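Local coordinates for protein citryl-CoA lyase (Hydrogenobacter thermophilus, PDB 6HXP) that probably cleaves citryl-CoA into acetyl-CoA and oxaloacetate, as a coenzyme A-binding member of the citrate synthase family, at residues Gly29-Ser32 with Phe33-Ile37. Residues are numbered along the deposited sequence; the frame is centred on the assembly and turned at random.
Sequences GNLS and FAQAI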
loop_
_atom_site.group_PDB
_atom_site.type_symbol
_atom_site.label_atom_id
_atom_site.label_comp_id
_atom_site.label_asym_id
_atom_site.label_seq_id
_atom_site.Cartn_x
_atom_site.Cartn_y
_atom_site.Cartn_z
ATOM N N GLY A 29 30.403 5.529 7.042
ATOM C CA GLY A 29 31.560 6.390 6.823
ATOM C C GLY A 29 32.635 5.780 5.947
ATOM O O GLY A 29 33.586 6.489 5.565
ATOM N N ASN A 30 32.548 4.469 5.661
ATOM C CA ASN A 30 33.546 3.746 4.887
ATOM C C ASN A 30 33.048 3.227 3.562
ATOM O O ASN A 30 33.833 3.120 2.632
ATOM C CB ASN A 30 34.129 2.601 5.700
ATOM C CG ASN A 30 35.003 3.160 6.822
ATOM O OD1 ASN A 30 35.789 4.103 6.601
ATOM N ND2 ASN A 30 34.943 2.533 7.989
ATOM N N LEU A 31 31.783 2.868 3.462
ATOM C CA LEU A 31 31.197 2.454 2.181
ATOM C C LEU A 31 30.232 3.552 1.719
ATOM O O LEU A 31 29.590 4.232 2.543
ATOM C CB LEU A 31 30.324 1.189 2.337
ATOM C CG LEU A 31 30.983 -0.153 2.468
ATOM C CD1 LEU A 31 29.991 -1.277 2.240
ATOM C CD2 LEU A 31 32.184 -0.315 1.630
ATOM N N SER A 32 30.124 3.743 0.424
ATOM C CA SER A 32 29.084 4.631 -0.078
ATOM C C SER A 32 27.755 3.900 0.074
ATOM O O SER A 32 27.677 2.667 0.245
ATOM C CB SER A 32 29.317 4.934 -1.551
ATOM O OG SER A 32 28.966 3.840 -2.387
ATOM N N PHE A 33 26.670 4.648 -0.054
ATOM C CA PHE A 33 25.335 4.045 0.009
ATOM C C PHE A 33 25.167 3.004 -1.109
ATOM O O PHE A 33 24.701 1.915 -0.850
ATOM C CB PHE A 33 24.291 5.141 -0.047
ATOM C CG PHE A 33 22.862 4.700 0.089
ATOM C CD1 PHE A 33 22.492 3.771 1.049
ATOM C CD2 PHE A 33 21.877 5.264 -0.703
ATOM C CE1 PHE A 33 21.147 3.428 1.222
ATOM C CE2 PHE A 33 20.529 4.899 -0.541
ATOM C CZ PHE A 33 20.192 3.969 0.407
ATOM N N ALA A 34 25.552 3.319 -2.359
ATOM C CA ALA A 34 25.443 2.341 -3.453
ATOM C C ALA A 34 26.273 1.079 -3.145
ATOM O O ALA A 34 25.848 -0.025 -3.470
ATOM C CB ALA A 34 25.890 2.933 -4.773
ATOM N N GLN A 35 27.470 1.219 -2.529
ATOM C CA GLN A 35 28.244 0.034 -2.168
ATOM C C GLN A 35 27.537 -0.791 -1.115
ATOM O O GLN A 35 27.559 -2.026 -1.197
ATOM C CB GLN A 35 29.629 0.418 -1.650
ATOM C CG GLN A 35 30.517 0.966 -2.745
ATOM C CD GLN A 35 31.832 1.426 -2.205
ATOM O OE1 GLN A 35 31.921 2.148 -1.185
ATOM N NE2 GLN A 35 32.888 1.031 -2.901
ATOM N N ALA A 36 26.950 -0.129 -0.109
ATOM C CA ALA A 36 26.175 -0.843 0.924
ATOM C C ALA A 36 24.942 -1.535 0.331
ATOM O O ALA A 36 24.554 -2.629 0.773
ATOM C CB ALA A 36 25.772 0.111 2.044
ATOM N N ILE A 37 24.328 -0.909 -0.683
ATOM C CA ILE A 37 23.216 -1.541 -1.378
ATOM C C ILE A 37 23.673 -2.812 -2.087
ATOM O O ILE A 37 23.029 -3.852 -2.006
ATOM C CB ILE A 37 22.614 -0.535 -2.372
ATOM C CG1 ILE A 37 21.865 0.560 -1.584
ATOM C CG2 ILE A 37 21.675 -1.225 -3.357
ATOM C CD1 ILE A 37 21.578 1.817 -2.385
HETATM O O HOH W 1 34.160 3.246 -0.073
#
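A chi1 of 75° tucks S32 OG against the first turn of helix 33-42, while CG of Q35 lies beside its own backbone N and the chain runs on extended, carrying the amide back past the helix end. The two residues thereby form a capping box. S32 OG, at the N-cap, accepts from the backbone N of Q35 at 3.0 Å. In return, the backbone N of S32 donates to OE1 of Q35 at 2.9 Å, a nearly straight bond (169°) that lies in the carbonyl plane on a lone pair. The first full helical turn closes with A36 N bonded to S32 O at 2.9 Å. One water, 2.7 Å from Q35 OE1, donates to it and also to N30 O, tying the loop to the cap. The L31 side chain crosses that of Q35 at a slant, CD2 lying 3.7 Å from Q35 OE1, while its CD1 meets A36 CB at 4.4 Å. On helix 48-60 of the same chain, S51 OG bonds to Q35 NE2 and E55 to S32 OG, while F33 N bonds to E55 of a second subunit, so the cap lies at a subunit interface. Replacing Q35 by an alanine removes the amide, and would probably leave S32 N and the water without their shared acceptor and S51 OG without its NE2 partner. With OE1 gripped by two donors and NE2 by S51, the amide's orientation is set, and both E55 carboxylates are likely to complement the positive end of the helix dipole.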